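Local coordinates for protein oxidoreductase, iron/ascorbate family (Shewanella oneidensis, PDB 3ON7) that probably acts as an iron(II)-dependent 2-oxoglutarate oxygenase that forms ethylene and oxidises L-arginine, at residues E64-G68 with P94-I98; L155-T161 with K241-I246; V182-E188 with S205-I211. The contacts are given in a common frame with arbitrary orientation. Numbering follows the deposited sequence.

Interaction 1. Residues E64-G68 with P94-I98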
loop_
_atom_site.group_PDB
_atom_site.type_symbol
_atom_site.label_atom_id
_atom_site.label_comp_id
_atom_site.label_asym_id
_atom_site.label_seq_id
_atom_site.Cartn_x
_atom_site.Cartn_y
_atom_site.Cartn_z
ATOM N N GLU B 64 2.856 6.044 6.022
ATOM C CA GLU B 64 1.834 5.010 6.087
ATOM C C GLU B 64 0.468 5.513 5.687
ATOM O O GLU B 64 -0.167 4.924 4.815
ATOM C CB GLU B 64 1.749 4.371 7.481
ATOM C CG GLU B 64 0.962 3.076 7.455
ATOM C CD GLU B 64 0.702 2.479 8.809
ATOM O OE1 GLU B 64 1.196 3.011 9.832
ATOM O OE2 GLU B 64 -0.018 1.457 8.832
ATOM N N THR B 65 0.026 6.594 6.337
ATOM C CA THR B 65 -1.347 7.076 6.230
ATOM C C THR B 65 -1.534 8.391 5.442
ATOM O O THR B 65 -2.651 8.868 5.290
ATOM C CB THR B 65 -1.968 7.227 7.627
ATOM O OG1 THR B 65 -1.154 8.072 8.443
ATOM C CG2 THR B 65 -2.060 5.868 8.307
ATOM N N HIS B 66 -0.454 8.967 4.929
ATOM C CA HIS B 66 -0.534 10.145 4.057
ATOM C C HIS B 66 -1.328 11.332 4.632
ATOM O O HIS B 66 -1.993 12.067 3.912
ATOM C CB HIS B 66 -1.035 9.720 2.673
ATOM C CG HIS B 66 -0.079 8.810 1.966
ATOM N ND1 HIS B 66 -0.236 7.442 1.945
ATOM C CD2 HIS B 66 1.078 9.067 1.305
ATOM C CE1 HIS B 66 0.774 6.892 1.288
ATOM N NE2 HIS B 66 1.596 7.852 0.904
ATOM N N ASP B 67 -1.221 11.523 5.944
ATOM C CA ASP B 67 -1.689 12.726 6.594
ATOM C C ASP B 67 -0.493 13.637 6.867
ATOM O O ASP B 67 0.587 13.161 7.248
ATOM C CB ASP B 67 -2.448 12.409 7.901
ATOM C CG ASP B 67 -1.605 11.652 8.951
ATOM O OD1 ASP B 67 -1.013 10.600 8.608
ATOM O OD2 ASP B 67 -1.572 12.087 10.138
ATOM N N GLY B 68 -0.675 14.943 6.667
ATOM C CA GLY B 68 0.392 15.918 6.959
ATOM C C GLY B 68 0.784 16.757 5.755
ATOM O O GLY B 68 -0.008 16.949 4.842
ATOM N N PRO B 94 -9.499 14.782 10.943
ATOM C CA PRO B 94 -9.742 14.903 12.391
ATOM C C PRO B 94 -8.837 13.997 13.237
ATOM O O PRO B 94 -8.421 14.373 14.338
ATOM C CB PRO B 94 -11.190 14.437 12.534
ATOM C CG PRO B 94 -11.805 14.701 11.209
ATOM C CD PRO B 94 -10.739 14.521 10.197
ATOM N N TRP B 95 -8.539 12.816 12.704
ATOM C CA TRP B 95 -7.676 11.841 13.354
ATOM C C TRP B 95 -6.182 12.057 13.112
ATOM O O TRP B 95 -5.337 11.421 13.751
ATOM C CB TRP B 95 -8.041 10.426 12.888
ATOM C CG TRP B 95 -8.075 10.223 11.394
ATOM C CD1 TRP B 95 -9.180 10.210 10.610
ATOM C CD2 TRP B 95 -6.964 9.973 10.524
ATOM N NE1 TRP B 95 -8.840 9.960 9.308
ATOM C CE2 TRP B 95 -7.483 9.818 9.223
ATOM C CE3 TRP B 95 -5.582 9.854 10.716
ATOM C CZ2 TRP B 95 -6.670 9.576 8.112
ATOM C CZ3 TRP B 95 -4.768 9.620 9.608
ATOM C CH2 TRP B 95 -5.324 9.460 8.323
ATOM N N GLY B 96 -5.847 12.945 12.199
ATOM C CA GLY B 96 -4.478 13.010 11.711
ATOM C C GLY B 96 -3.649 14.111 12.338
ATOM O O GLY B 96 -4.075 14.790 13.274
ATOM N N ARG B 97 -2.455 14.299 11.795
ATOM C CA ARG B 97 -1.544 15.278 12.333
ATOM C C ARG B 97 -1.904 16.659 11.874
ATOM O O ARG B 97 -2.072 16.902 10.693
ATOM C CB ARG B 97 -0.130 14.995 11.895
ATOM C CG ARG B 97 0.823 15.648 12.844
ATOM C CD ARG B 97 2.179 15.383 12.460
ATOM N NE ARG B 97 3.120 16.116 13.261
ATOM C CZ ARG B 97 4.412 16.180 12.968
ATOM N NH1 ARG B 97 4.871 15.548 11.881
ATOM N NH2 ARG B 97 5.241 16.867 13.756
ATOM N N ILE B 98 -1.986 17.573 12.830
ATOM C CA ILE B 98 -2.294 18.974 12.567
ATOM C C ILE B 98 -1.415 19.825 13.498
ATOM O O ILE B 98 -1.280 19.503 14.666
ATOM C CB ILE B 98 -3.782 19.282 12.849
ATOM C CG1 ILE B 98 -4.681 18.261 12.142
ATOM C CG2 ILE B 98 -4.121 20.684 12.375
ATOM C CD1 ILE B 98 -6.121 18.430 12.409
#
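Asp67, Trp95 and Arg97 carry most of this small loop-to-loop contact, which buries 206 Å² in total. Asp67 contributes the largest share: its CA-to-CB bond points at 94-98, and the carboxylate accepts the one direct hydrogen bond between the segments, from Arg97 N to Asp67 OD2 at 2.9 Å with an N-H...O angle of 153°. The other oxygen is held within its own loop, Thr65 OG1 donating to Asp67 OD1 at 2.5 Å, and Asn62 also bonds to OD1. Close by, Asp67 OD2 lies 3.4 Å from Gly96 CA; an ideal CB on Gly96 would come within a tight 3.1 Å of that oxygen.

The Trp95 indole adds van der Waals contact, with Asp67 CG 3.8 Å from Trp95 CZ3 and Thr65 O 4.1 Å from Trp95 CH2 at the ring edge; its NE1 bonds to His148 O of the same chain, whose ring stacks on Trp95, as does that of His148 of the second subunit. Arg97 packs through its CB, 3.7 Å from Asp67 OD2, and its extended chain then leads the guanidinium away.

This is loop packing beside the main sheet and at a subunit interface, where Glu64 forms a salt bridge with Lys149 of the second subunit. Here the loop after helix 37-51 enters strand 68-70, Gly68 pairing with His91 of strand 88-92 through backbone bonds, and Ile98 packs on helix 103-126.

Interaction 2. Residues L155-T161 with K241-I246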
loop_
_atom_site.group_PDB
_atom_site.type_symbol
_atom_site.label_atom_id
_atom_site.label_comp_id
_atom_site.label_asym_id
_atom_site.label_seq_id
_atom_site.Cartn_x
_atom_site.Cartn_y
_atom_site.Cartn_z
ATOM N N LEU B 155 -4.488 23.303 -0.369
ATOM C CA LEU B 155 -3.571 23.437 -1.501
ATOM C C LEU B 155 -2.918 24.811 -1.514
ATOM O O LEU B 155 -3.585 25.820 -1.268
ATOM C CB LEU B 155 -4.325 23.231 -2.819
ATOM C CG LEU B 155 -4.542 21.767 -3.200
ATOM C CD1 LEU B 155 -3.424 21.283 -4.087
ATOM C CD2 LEU B 155 -4.640 20.886 -1.957
ATOM N N HIS B 156 -1.612 24.845 -1.803
ATOM C CA HIS B 156 -0.888 26.097 -1.967
ATOM C C HIS B 156 -0.046 26.089 -3.238
ATOM O O HIS B 156 0.865 25.288 -3.364
ATOM C CB HIS B 156 0.010 26.403 -0.781
ATOM C CG HIS B 156 0.851 27.635 -0.973
ATOM N ND1 HIS B 156 2.220 27.642 -0.811
ATOM C CD2 HIS B 156 0.509 28.898 -1.328
ATOM C CE1 HIS B 156 2.683 28.862 -1.046
ATOM N NE2 HIS B 156 1.662 29.640 -1.361
ATOM N N TYR B 157 -0.390 26.976 -4.173
ATOM C CA TYR B 157 0.416 27.244 -5.336
ATOM C C TYR B 157 1.311 28.414 -5.041
ATOM O O TYR B 157 0.831 29.539 -4.974
ATOM C CB TYR B 157 -0.462 27.600 -6.525
ATOM C CG TYR B 157 -1.359 26.482 -6.960
ATOM C CD1 TYR B 157 -2.611 26.291 -6.370
ATOM C CD2 TYR B 157 -0.960 25.615 -7.967
ATOM C CE1 TYR B 157 -3.435 25.264 -6.779
ATOM C CE2 TYR B 157 -1.775 24.578 -8.375
ATOM C CZ TYR B 157 -3.006 24.405 -7.780
ATOM O OH TYR B 157 -3.798 23.388 -8.213
ATOM N N PRO B 158 2.619 28.169 -4.885
ATOM C CA PRO B 158 3.530 29.286 -4.603
ATOM C C PRO B 158 3.739 30.256 -5.773
ATOM O O PRO B 158 3.550 29.885 -6.937
ATOM C CB PRO B 158 4.869 28.590 -4.273
ATOM C CG PRO B 158 4.516 27.160 -3.969
ATOM C CD PRO B 158 3.308 26.866 -4.821
ATOM N N PRO B 159 4.162 31.495 -5.464
ATOM C CA PRO B 159 4.486 32.454 -6.498
ATOM C C PRO B 159 5.563 31.937 -7.419
ATOM O O PRO B 159 6.440 31.220 -6.977
ATOM C CB PRO B 159 5.048 33.661 -5.727
ATOM C CG PRO B 159 4.820 33.407 -4.306
ATOM C CD PRO B 159 4.520 31.972 -4.115
HETATM N N MSE B 160 5.484 32.311 -8.686
HETATM C CA MSE B 160 6.573 32.134 -9.631
HETATM C C MSE B 160 7.277 33.471 -9.815
HETATM O O MSE B 160 6.631 34.504 -9.855
HETATM C CB MSE B 160 6.017 31.678 -10.974
HETATM C CG MSE B 160 5.110 30.469 -10.873
HETATM SE SE MSE B 160 4.879 29.667 -12.595
HETATM C CE MSE B 160 3.767 28.165 -12.117
ATOM N N THR B 161 8.595 33.449 -9.945
ATOM C CA THR B 161 9.360 34.670 -10.227
ATOM C C THR B 161 10.271 34.497 -11.447
ATOM O O THR B 161 10.413 33.408 -11.995
ATOM C CB THR B 161 10.201 35.144 -8.996
ATOM O OG1 THR B 161 11.075 34.097 -8.551
ATOM C CG2 THR B 161 9.286 35.577 -7.846
ATOM N N LYS B 241 1.191 35.673 -11.964
ATOM C CA LYS B 241 1.960 34.490 -11.570
ATOM C C LYS B 241 2.694 34.655 -10.228
ATOM O O LYS B 241 2.986 33.676 -9.565
ATOM C CB LYS B 241 2.954 34.094 -12.665
ATOM C CG LYS B 241 4.184 34.974 -12.749
ATOM C CD LYS B 241 5.098 34.525 -13.856
ATOM C CE LYS B 241 6.467 35.183 -13.755
ATOM N NZ LYS B 241 7.480 34.686 -14.744
ATOM N N THR B 242 2.962 35.893 -9.830
ATOM C CA THR B 242 3.695 36.178 -8.597
ATOM C C THR B 242 2.838 36.117 -7.337
ATOM O O THR B 242 3.351 36.325 -6.247
ATOM C CB THR B 242 4.378 37.576 -8.652
ATOM O OG1 THR B 242 3.381 38.598 -8.662
ATOM C CG2 THR B 242 5.220 37.714 -9.888
ATOM N N LYS B 243 1.544 35.840 -7.463
ATOM C CA LYS B 243 0.684 35.698 -6.279
ATOM C C LYS B 243 0.470 34.249 -5.874
ATOM O O LYS B 243 0.260 33.382 -6.732
ATOM C CB LYS B 243 -0.676 36.357 -6.500
ATOM C CG LYS B 243 -0.607 37.815 -6.894
ATOM C CD LYS B 243 0.283 38.627 -5.956
ATOM C CE LYS B 243 0.172 40.124 -6.200
ATOM N NZ LYS B 243 0.712 40.888 -5.028
ATOM N N SER B 244 0.515 34.007 -4.566
ATOM C CA SER B 244 0.159 32.716 -3.990
ATOM C C SER B 244 -1.332 32.476 -4.172
ATOM O O SER B 244 -2.124 33.424 -4.224
ATOM C CB SER B 244 0.449 32.682 -2.493
ATOM O OG SER B 244 1.816 32.448 -2.197
ATOM N N ARG B 245 -1.716 31.215 -4.274
ATOM C CA ARG B 245 -3.130 30.846 -4.192
ATOM C C ARG B 245 -3.314 29.723 -3.186
ATOM O O ARG B 245 -2.633 28.703 -3.247
ATOM C CB ARG B 245 -3.671 30.402 -5.544
ATOM C CG ARG B 245 -5.169 30.106 -5.513
ATOM C CD ARG B 245 -5.741 29.830 -6.888
ATOM N NE ARG B 245 -5.546 30.943 -7.814
ATOM C CZ ARG B 245 -5.804 30.883 -9.112
ATOM N NH1 ARG B 245 -6.280 29.761 -9.637
ATOM N NH2 ARG B 245 -5.578 31.937 -9.893
ATOM N N ILE B 246 -4.232 29.936 -2.259
ATOM C CA ILE B 246 -4.617 28.943 -1.258
ATOM C C ILE B 246 -6.024 28.511 -1.649
ATOM O O ILE B 246 -6.812 29.338 -2.114
ATOM C CB ILE B 246 -4.626 29.554 0.159
ATOM C CG1 ILE B 246 -3.190 29.880 0.602
ATOM C CG2 ILE B 246 -5.326 28.639 1.169
ATOM C CD1 ILE B 246 -2.383 28.692 1.091
HETATM O O HOH W 1 -0.147 30.916 -7.961
HETATM O O HOH W 2 2.000 31.038 -9.189
#
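Four hydrogen bonds join these antiparallel segments. Tyr157 and Arg245 form a hydrogen-bonded pair, Tyr157 N to Arg245 O at 3.0 Å and Arg245 N to Tyr157 O at 3.1 Å, both at 160°. Beyond the strand ends, Met160 N (a selenomethionine) reaches Lys241 O at 3.0 Å and 176°, a single backbone bond joining the loops after the two prolines. The fourth links His156 NE2 and Ser244 OG, 2.9 Å apart, while Glu88 holds His156 ND1. Where the paired direct bonds give out, a water lies within hydrogen-bonding distance of Pro158 O (3.0 Å) and Lys241 O (2.8 Å).

Side chains alternate between the two faces of the sheet: His156 CD2 touches Ile246 CD1 at 3.8 Å on one, and Tyr157 CD1 approaches Arg245 CB at 4.3 Å on the other. Farther out, Pro159 CB lies 3.2 Å from Thr242 O.

Strands 151-157 and 245-252 are neighbours in the main sheet, consistent with the double-stranded beta-helix (jelly-roll) core expected of 2OG-Fe(II) oxygenases; helix 37-51 packs against the His156 and Ile246 face through Gln48 and Phe51.

Interaction 3. Residues V182-E188 with S205-I211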
loop_
_atom_site.group_PDB
_atom_site.type_symbol
_atom_site.label_atom_id
_atom_site.label_comp_id
_atom_site.label_asym_id
_atom_site.label_seq_id
_atom_site.Cartn_x
_atom_site.Cartn_y
_atom_site.Cartn_z
ATOM N N VAL B 182 -16.770 20.030 -1.612
ATOM C CA VAL B 182 -17.249 21.345 -1.184
ATOM C C VAL B 182 -16.076 22.342 -1.175
ATOM O O VAL B 182 -15.086 22.113 -0.477
ATOM C CB VAL B 182 -17.812 21.222 0.252
ATOM C CG1 VAL B 182 -18.044 22.608 0.874
ATOM C CG2 VAL B 182 -19.072 20.345 0.251
ATOM N N LEU B 183 -16.166 23.422 -1.950
ATOM C CA LEU B 183 -15.017 24.349 -2.106
ATOM C C LEU B 183 -15.392 25.841 -2.061
ATOM O O LEU B 183 -16.019 26.336 -2.992
ATOM C CB LEU B 183 -14.291 24.047 -3.419
ATOM C CG LEU B 183 -13.200 25.027 -3.883
ATOM C CD1 LEU B 183 -11.937 24.878 -3.071
ATOM C CD2 LEU B 183 -12.888 24.820 -5.356
ATOM N N PRO B 184 -14.957 26.570 -1.007
ATOM C CA PRO B 184 -15.096 28.006 -1.012
ATOM C C PRO B 184 -14.203 28.615 -2.072
ATOM O O PRO B 184 -13.099 28.119 -2.306
ATOM C CB PRO B 184 -14.583 28.425 0.367
ATOM C CG PRO B 184 -14.387 27.198 1.131
ATOM C CD PRO B 184 -14.189 26.119 0.164
ATOM N N THR B 185 -14.671 29.683 -2.700
ATOM C CA THR B 185 -13.863 30.385 -3.684
ATOM C C THR B 185 -13.402 31.744 -3.132
ATOM O O THR B 185 -13.901 32.183 -2.090
ATOM C CB THR B 185 -14.645 30.597 -4.943
ATOM O OG1 THR B 185 -15.795 31.384 -4.642
ATOM C CG2 THR B 185 -15.064 29.274 -5.526
ATOM N N ALA B 186 -12.467 32.399 -3.835
ATOM C CA ALA B 186 -11.868 33.675 -3.370
ATOM C C ALA B 186 -11.522 34.638 -4.506
ATOM O O ALA B 186 -10.426 35.220 -4.537
ATOM C CB ALA B 186 -10.624 33.400 -2.509
ATOM N N ASN B 187 -12.470 34.803 -5.426
ATOM C CA ASN B 187 -12.395 35.773 -6.523
ATOM C C ASN B 187 -11.202 35.607 -7.463
ATOM O O ASN B 187 -10.661 36.568 -7.981
ATOM C CB ASN B 187 -12.474 37.198 -5.958
ATOM C CG ASN B 187 -12.991 38.214 -6.974
ATOM O OD1 ASN B 187 -13.918 37.942 -7.735
ATOM N ND2 ASN B 187 -12.388 39.391 -6.978
ATOM N N GLU B 188 -10.814 34.362 -7.687
ATOM C CA GLU B 188 -9.759 34.018 -8.639
ATOM C C GLU B 188 -10.405 33.219 -9.764
ATOM O O GLU B 188 -10.652 32.025 -9.613
ATOM C CB GLU B 188 -8.683 33.174 -7.941
ATOM C CG GLU B 188 -7.986 33.877 -6.766
ATOM C CD GLU B 188 -7.737 32.968 -5.555
ATOM O OE1 GLU B 188 -8.452 31.944 -5.385
ATOM O OE2 GLU B 188 -6.831 33.306 -4.753
ATOM N N SER B 205 -16.768 32.699 -9.096
ATOM C CA SER B 205 -15.853 32.383 -8.008
ATOM C C SER B 205 -15.648 33.554 -7.045
ATOM O O SER B 205 -14.599 33.666 -6.434
ATOM C CB SER B 205 -14.519 31.937 -8.603
ATOM O OG SER B 205 -14.689 30.787 -9.421
ATOM N N ASP B 206 -16.671 34.397 -6.890
ATOM C CA ASP B 206 -16.637 35.532 -5.951
ATOM C C ASP B 206 -16.378 35.080 -4.513
ATOM O O ASP B 206 -16.698 33.952 -4.145
ATOM C CB ASP B 206 -17.964 36.284 -5.978
ATOM C CG ASP B 206 -18.331 36.779 -7.370
ATOM O OD1 ASP B 206 -18.913 35.989 -8.167
ATOM O OD2 ASP B 206 -18.024 37.956 -7.660
ATOM N N PHE B 207 -15.799 35.965 -3.703
ATOM C CA PHE B 207 -15.661 35.724 -2.272
ATOM C C PHE B 207 -17.047 35.403 -1.754
ATOM O O PHE B 207 -18.011 35.974 -2.218
ATOM C CB PHE B 207 -15.158 36.969 -1.531
ATOM C CG PHE B 207 -13.722 37.307 -1.789
ATOM C CD1 PHE B 207 -12.709 36.629 -1.123
ATOM C CD2 PHE B 207 -13.385 38.332 -2.669
ATOM C CE1 PHE B 207 -11.368 36.949 -1.347
ATOM C CE2 PHE B 207 -12.050 38.665 -2.905
ATOM C CZ PHE B 207 -11.039 37.970 -2.238
ATOM N N GLY B 208 -17.138 34.492 -0.795
ATOM C CA GLY B 208 -18.421 34.098 -0.230
ATOM C C GLY B 208 -19.192 33.043 -1.019
ATOM O O GLY B 208 -20.248 32.585 -0.565
ATOM N N ASN B 209 -18.718 32.669 -2.208
ATOM C CA ASN B 209 -19.344 31.547 -2.920
ATOM C C ASN B 209 -18.777 30.241 -2.423
ATOM O O ASN B 209 -17.627 30.165 -1.979
ATOM C CB ASN B 209 -19.203 31.633 -4.452
ATOM C CG ASN B 209 -20.176 32.612 -5.059
ATOM O OD1 ASN B 209 -20.929 33.271 -4.336
ATOM N ND2 ASN B 209 -20.183 32.712 -6.391
ATOM N N ILE B 210 -19.600 29.210 -2.505
ATOM C CA ILE B 210 -19.136 27.882 -2.193
ATOM C C ILE B 210 -19.625 26.967 -3.320
ATOM O O ILE B 210 -20.784 27.029 -3.722
ATOM C CB ILE B 210 -19.589 27.494 -0.778
ATOM C CG1 ILE B 210 -18.665 26.455 -0.168
ATOM C CG2 ILE B 210 -21.014 27.013 -0.776
ATOM C CD1 ILE B 210 -18.806 26.378 1.323
ATOM N N ILE B 211 -18.697 26.178 -3.861
ATOM C CA ILE B 211 -18.934 25.353 -5.056
ATOM C C ILE B 211 -19.040 23.919 -4.616
ATOM O O ILE B 211 -18.202 23.441 -3.848
ATOM C CB ILE B 211 -17.773 25.470 -6.083
ATOM C CG1 ILE B 211 -17.313 26.915 -6.196
ATOM C CG2 ILE B 211 -18.176 24.910 -7.487
ATOM C CD1 ILE B 211 -18.430 27.927 -6.325
HETATM O O HOH W 3 -12.280 29.889 -9.971
#
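Antiparallel strand pairing, prolonged by a turn-and-loop contact, joins the end of strand 180-184 to the start of strand 210-214 in the main sheet. Leu183 and Ile211 are a hydrogen-bonded pair, with Leu183 N to Ile211 O and Ile211 N to Leu183 O both 2.8 Å; Pro184 and Ile210 follow as a non-hydrogen-bonded pair, CA atoms 4.2 Å apart. Beyond them Thr185 N donates to Asn209 O at 3.1 Å and 165°.

Thr185 has the largest area covered by the other segment, 98 Å². Its OG1 donates to Asp206 O at 2.8 Å, and its CG2 rests 3.3 Å from Ile211 CG1. Asp206 O also accepts from Asn209 N at 3.1 Å, closing the type II turn 206-209, whose third position is Gly208 at phi 83°. Just before the turn, Ser205 O accepts from Asn187 N at 2.6 Å and 138°, and a water joins Glu188 O (2.7 Å) to Ser205 OG (2.6 Å), which also hydrogen-bonds Val203 O.

Apolar contacts fill in: Val182 CG1 on Ile210 CD1 at 3.9 Å, facing helix 103-126, and Ala186 CB on Phe207 CE1 at 3.8 Å, with Ala186 O over the phenyl face.

Backbone amides and carbonyls supply four of the five direct hydrogen bonds, so the register depends largely on main-chain geometry; the Thr185 hydroxyl is the one side-chain donor, tying the loop just after strand 180-184 to the turn.

Overall arrangement
From the N terminus, interaction 1 comes first, closing the excursion from 64-68 to 94-98 that includes edge strand 68-70 and strand 88-92. Interaction 2 then opens at 155-161 and closes only at 241-246, a long loop within which interaction 3 is nested; none of the three cross. Interactions 2 and 3 share the main sheet, where strands 245-252 and 180-184 are neighbours; their centres lie 17 Å apart and Arg245 CG touches Glu188 OE2 at 3.7 Å. Interaction 1 stands apart, its centre 24 Å from that of interaction 2 and 26 Å from that of interaction 3, joining loops beside edge strand 68-70 and strand 88-92, the latter next to strand 151-157 of interaction 2.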